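Local coordinates for protein Exo-beta-1,4-mannosidase (Rhizomucor miehei, PDB 4LYP) that probably hydrolyses beta-mannosides from their non-reducing ends, as a fungal glycoside hydrolase family 5 beta-mannosidase that also has transglycosylation activity, at residues E241-T252 and D275-I285. Residues are numbered along the deposited sequence; the frame is centred on the assembly and turned at random.
Sequences EAPASWFEEIST and DFDRAHDHKNI
Helix 244-252 and helix 275-280 run in the same general direction, their short axes inclined by 28° and 8.4 Å apart at closest approach, with A244 beside R278 and F247 beside A279. They are neighbouring outer helices of the TIM barrel, each following a strand of the inner wall (230-234 and 262-264). At the centre F247 lays its ring on the second helix: A279 CA sits 3.6 Å from the ring centroid in a CH-pi contact, and alanine suits this place because its lone methyl, A279 CB, lies against F247 CZ at 3.7 Å. W246 CE3 lies over the opposite face, so both faces of the phenyl are covered.

H282, just past the second helix, uses both ring nitrogens. ND1 gives a 2.7 Å bond to E248 OE1, meeting it on the anti side though 31° out of the carboxylate plane, while NE2 donates to R278 O. Two bonds in the ring plane thus fix the imidazole's rotation; with both nitrogens donating, the ring is probably protonated, a state the E248 carboxylate would stabilise. E248 CG stands anti to the backbone N and the chain then bends at chi2 (67°), which brings OE1 to the imidazole.

Toward the start of the first helix, the long R278 extends past A244 and the carbonyl of A242, then bends at chi3. Its NH2 bridges two acids, E241 OE1 at 2.9 Å and D275 OD1 at 2.8 Å, both on anti lone pairs; the shared cation probably offsets their like charges.

Beyond H282, S251, being small, lets N284 O and I285 CD1 come against its CB, and one water joins S251 OG, E248 OE2 and N284 N. Finally, N284 ND2 donates to T252 OG1 at 2.9 Å, and that hydroxyl in turn donates to E248 O.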
loop_
_atom_site.group_PDB
_atom_site.type_symbol
_atom_site.label_atom_id
_atom_site.label_comp_id
_atom_site.label_asym_id
_atom_site.label_seq_id
_atom_site.Cartn_x
_atom_site.Cartn_y
_atom_site.Cartn_z
ATOM N N GLU A 241 2.817 -16.517 1.176
ATOM C CA GLU A 241 2.286 -17.912 1.257
ATOM C C GLU A 241 1.800 -18.227 2.675
ATOM O O GLU A 241 2.152 -19.303 3.207
ATOM C CB GLU A 241 3.354 -18.883 0.733
ATOM C CG GLU A 241 3.608 -18.576 -0.743
ATOM C CD GLU A 241 3.949 -19.827 -1.517
ATOM O OE1 GLU A 241 3.061 -20.712 -1.878
ATOM O OE2 GLU A 241 5.108 -19.999 -1.700
ATOM N N ALA A 242 1.036 -17.368 3.285
ATOM C CA ALA A 242 0.489 -17.597 4.614
ATOM C C ALA A 242 -0.653 -18.624 4.496
ATOM O O ALA A 242 -1.345 -18.708 3.468
ATOM C CB ALA A 242 -0.023 -16.303 5.152
ATOM N N PRO A 243 -0.922 -19.392 5.574
ATOM C CA PRO A 243 -1.949 -20.425 5.455
ATOM C C PRO A 243 -3.327 -19.838 5.409
ATOM O O PRO A 243 -3.643 -18.775 6.035
ATOM C CB PRO A 243 -1.743 -21.263 6.693
ATOM C CG PRO A 243 -0.997 -20.385 7.610
ATOM C CD PRO A 243 -0.210 -19.413 6.833
ATOM N N ALA A 244 -4.229 -20.537 4.704
ATOM C CA ALA A 244 -5.630 -20.140 4.612
ATOM C C ALA A 244 -6.225 -19.883 6.003
ATOM O O ALA A 244 -7.020 -18.962 6.228
ATOM C CB ALA A 244 -6.473 -21.186 3.870
ATOM N N SER A 245 -5.884 -20.755 6.962
ATOM C CA SER A 245 -6.484 -20.621 8.309
ATOM C C SER A 245 -6.105 -19.299 8.968
ATOM O O SER A 245 -6.873 -18.751 9.748
ATOM C CB SER A 245 -5.992 -21.785 9.190
ATOM O OG SER A 245 -4.544 -21.847 9.218
ATOM N N TRP A 246 -4.904 -18.767 8.655
ATOM C CA TRP A 246 -4.491 -17.475 9.233
ATOM C C TRP A 246 -5.304 -16.345 8.595
ATOM O O TRP A 246 -5.810 -15.473 9.307
ATOM C CB TRP A 246 -3.007 -17.292 9.062
ATOM C CG TRP A 246 -2.474 -15.986 9.524
ATOM C CD1 TRP A 246 -2.172 -15.644 10.801
ATOM C CD2 TRP A 246 -2.168 -14.813 8.687
ATOM N NE1 TRP A 246 -1.678 -14.346 10.856
ATOM C CE2 TRP A 246 -1.649 -13.810 9.585
ATOM C CE3 TRP A 246 -2.288 -14.529 7.322
ATOM C CZ2 TRP A 246 -1.241 -12.568 9.139
ATOM C CZ3 TRP A 246 -1.806 -13.287 6.876
ATOM C CH2 TRP A 246 -1.331 -12.307 7.788
ATOM N N PHE A 247 -5.479 -16.378 7.261
ATOM C CA PHE A 247 -6.332 -15.403 6.640
ATOM C C PHE A 247 -7.722 -15.474 7.211
ATOM O O PHE A 247 -8.349 -14.407 7.443
ATOM C CB PHE A 247 -6.402 -15.606 5.133
ATOM C CG PHE A 247 -5.157 -15.180 4.416
ATOM C CD1 PHE A 247 -4.855 -13.805 4.207
ATOM C CD2 PHE A 247 -4.227 -16.139 3.924
ATOM C CE1 PHE A 247 -3.725 -13.419 3.536
ATOM C CE2 PHE A 247 -3.082 -15.711 3.243
ATOM C CZ PHE A 247 -2.841 -14.352 3.045
ATOM N N GLU A 248 -8.280 -16.668 7.405
ATOM C CA GLU A 248 -9.649 -16.776 7.940
ATOM C C GLU A 248 -9.732 -16.147 9.322
ATOM O O GLU A 248 -10.615 -15.358 9.665
ATOM C CB GLU A 248 -10.045 -18.270 8.009
ATOM C CG GLU A 248 -11.434 -18.505 8.582
ATOM C CD GLU A 248 -12.415 -17.959 7.630
ATOM O OE1 GLU A 248 -12.314 -18.164 6.394
ATOM O OE2 GLU A 248 -13.335 -17.359 8.135
ATOM N N GLU A 249 -8.752 -16.473 10.170
ATOM C CA GLU A 249 -8.838 -16.011 11.542
ATOM C C GLU A 249 -8.643 -14.501 11.650
ATOM O O GLU A 249 -9.355 -13.844 12.406
ATOM C CB GLU A 249 -7.772 -16.787 12.338
ATOM C CG GLU A 249 -8.070 -16.897 13.811
ATOM C CD GLU A 249 -7.018 -16.131 14.439
ATOM O OE1 GLU A 249 -6.091 -16.641 15.154
ATOM O OE2 GLU A 249 -7.092 -14.974 14.103
ATOM N N ILE A 250 -7.618 -13.959 10.981
ATOM C CA ILE A 250 -7.353 -12.538 11.160
ATOM C C ILE A 250 -8.429 -11.717 10.499
ATOM O O ILE A 250 -8.844 -10.680 11.022
ATOM C CB ILE A 250 -5.930 -12.128 10.713
ATOM C CG1 ILE A 250 -4.771 -12.894 11.316
ATOM C CG2 ILE A 250 -5.714 -10.622 11.051
ATOM C CD1 ILE A 250 -4.731 -12.761 12.844
ATOM N N SER A 251 -8.897 -12.143 9.297
ATOM C CA SER A 251 -9.950 -11.340 8.646
ATOM C C SER A 251 -11.218 -11.278 9.520
ATOM O O SER A 251 -11.868 -10.269 9.589
ATOM C CB SER A 251 -10.256 -11.880 7.263
ATOM O OG SER A 251 -10.817 -13.220 7.310
ATOM N N THR A 252 -11.541 -12.399 10.183
ATOM C CA THR A 252 -12.754 -12.451 11.004
ATOM C C THR A 252 -12.557 -11.566 12.235
ATOM O O THR A 252 -13.469 -10.845 12.639
ATOM C CB THR A 252 -13.018 -13.921 11.413
ATOM O OG1 THR A 252 -13.351 -14.603 10.245
ATOM C CG2 THR A 252 -14.199 -14.048 12.441
ATOM N N ASP A 275 -2.738 -19.838 -4.652
ATOM C CA ASP A 275 -2.270 -18.818 -3.708
ATOM C C ASP A 275 -3.328 -17.701 -3.596
ATOM O O ASP A 275 -3.608 -17.191 -2.494
ATOM C CB ASP A 275 -0.948 -18.261 -4.210
ATOM C CG ASP A 275 -0.444 -17.055 -3.432
ATOM O OD1 ASP A 275 -0.005 -17.244 -2.266
ATOM O OD2 ASP A 275 -0.440 -15.963 -4.030
ATOM N N PHE A 276 -3.866 -17.275 -4.755
ATOM C CA PHE A 276 -4.925 -16.244 -4.744
ATOM C C PHE A 276 -6.105 -16.649 -3.899
ATOM O O PHE A 276 -6.620 -15.842 -3.079
ATOM C CB PHE A 276 -5.318 -15.973 -6.212
ATOM C CG PHE A 276 -6.315 -14.868 -6.394
ATOM C CD1 PHE A 276 -7.689 -15.136 -6.370
ATOM C CD2 PHE A 276 -5.874 -13.538 -6.618
ATOM C CE1 PHE A 276 -8.589 -14.093 -6.595
ATOM C CE2 PHE A 276 -6.774 -12.519 -6.828
ATOM C CZ PHE A 276 -8.116 -12.802 -6.836
ATOM N N ASP A 277 -6.596 -17.869 -4.068
ATOM C CA ASP A 277 -7.763 -18.338 -3.329
ATOM C C ASP A 277 -7.468 -18.539 -1.843
ATOM O O ASP A 277 -8.311 -18.333 -0.986
ATOM C CB ASP A 277 -8.337 -19.626 -3.958
ATOM C CG ASP A 277 -8.946 -19.370 -5.308
ATOM O OD1 ASP A 277 -9.210 -18.202 -5.670
ATOM O OD2 ASP A 277 -9.272 -20.350 -6.012
ATOM N N ARG A 278 -6.250 -18.970 -1.555
ATOM C CA ARG A 278 -5.845 -19.187 -0.157
ATOM C C ARG A 278 -5.986 -17.860 0.653
ATOM O O ARG A 278 -6.369 -17.873 1.817
ATOM C CB ARG A 278 -4.392 -19.641 -0.131
ATOM C CG ARG A 278 -3.742 -19.707 1.204
ATOM C CD ARG A 278 -2.428 -20.474 1.216
ATOM N NE ARG A 278 -1.457 -19.839 0.301
ATOM C CZ ARG A 278 -0.395 -20.431 -0.231
ATOM N NH1 ARG A 278 -0.083 -21.700 0.112
ATOM N NH2 ARG A 278 0.392 -19.755 -1.134
ATOM N N ALA A 279 -5.696 -16.729 -0.005
ATOM C CA ALA A 279 -5.806 -15.442 0.656
ATOM C C ALA A 279 -7.235 -14.878 0.611
ATOM O O ALA A 279 -7.677 -14.209 1.514
ATOM C CB ALA A 279 -4.881 -14.403 -0.031
ATOM N N HIS A 280 -7.932 -15.106 -0.541
ATOM C CA HIS A 280 -9.154 -14.325 -0.822
ATOM C C HIS A 280 -10.463 -15.090 -0.629
ATOM O O HIS A 280 -11.496 -14.424 -0.512
ATOM C CB HIS A 280 -9.105 -13.794 -2.247
ATOM C CG HIS A 280 -7.970 -12.843 -2.477
ATOM N ND1 HIS A 280 -6.999 -13.036 -3.397
ATOM C CD2 HIS A 280 -7.740 -11.586 -1.949
ATOM C CE1 HIS A 280 -6.134 -11.982 -3.372
ATOM N NE2 HIS A 280 -6.592 -11.094 -2.535
ATOM N N ASP A 281 -10.447 -16.436 -0.640
ATOM C CA ASP A 281 -11.710 -17.170 -0.567
ATOM C C ASP A 281 -12.111 -17.355 0.898
ATOM O O ASP A 281 -12.037 -18.452 1.459
ATOM C CB ASP A 281 -11.575 -18.510 -1.310
ATOM C CG ASP A 281 -12.893 -19.253 -1.431
ATOM O OD1 ASP A 281 -13.929 -18.660 -1.202
ATOM O OD2 ASP A 281 -12.837 -20.432 -1.775
ATOM N N HIS A 282 -12.544 -16.271 1.508
ATOM C CA HIS A 282 -12.945 -16.224 2.897
ATOM C C HIS A 282 -14.110 -15.291 3.027
ATOM O O HIS A 282 -14.115 -14.231 2.345
ATOM C CB HIS A 282 -11.810 -15.737 3.830
ATOM C CG HIS A 282 -10.592 -16.638 3.765
ATOM N ND1 HIS A 282 -10.525 -17.827 4.388
ATOM C CD2 HIS A 282 -9.450 -16.521 3.035
ATOM C CE1 HIS A 282 -9.391 -18.448 4.068
ATOM N NE2 HIS A 282 -8.711 -17.634 3.209
ATOM N N LYS A 283 -15.043 -15.578 3.928
ATOM C CA LYS A 283 -16.205 -14.741 4.069
ATOM C C LYS A 283 -15.799 -13.276 4.387
ATOM O O LYS A 283 -16.504 -12.310 3.991
ATOM C CB LYS A 283 -17.100 -15.277 5.230
ATOM C CG LYS A 283 -18.354 -14.425 5.508
ATOM C CD LYS A 283 -19.264 -15.136 6.455
ATOM C CE LYS A 283 -20.660 -14.483 6.558
ATOM N NZ LYS A 283 -21.228 -13.930 5.296
ATOM N N ASN A 284 -14.764 -13.101 5.217
ATOM C CA ASN A 284 -14.431 -11.765 5.713
ATOM C C ASN A 284 -13.268 -11.156 4.952
ATOM O O ASN A 284 -12.643 -10.216 5.452
ATOM C CB ASN A 284 -14.212 -11.774 7.215
ATOM C CG ASN A 284 -15.485 -12.125 7.900
ATOM O OD1 ASN A 284 -16.503 -11.520 7.606
ATOM N ND2 ASN A 284 -15.458 -13.135 8.803
ATOM N N ILE A 285 -12.991 -11.643 3.740
ATOM C CA ILE A 285 -12.170 -10.911 2.780
ATOM C C ILE A 285 -13.107 -10.400 1.719
ATOM O O ILE A 285 -13.638 -11.181 0.922
ATOM C CB ILE A 285 -11.016 -11.775 2.216
ATOM C CG1 ILE A 285 -10.032 -12.201 3.313
ATOM C CG2 ILE A 285 -10.316 -11.024 1.056
ATOM C CD1 ILE A 285 -9.175 -11.099 3.908
HETATM O O HOH W 1 1.586 -15.351 -1.019
HETATM O O HOH W 2 2.252 -23.298 -0.145
HETATM O O HOH W 3 -13.176 -14.861 6.797
HETATM O O HOH W 4 -14.870 -18.021 5.368
#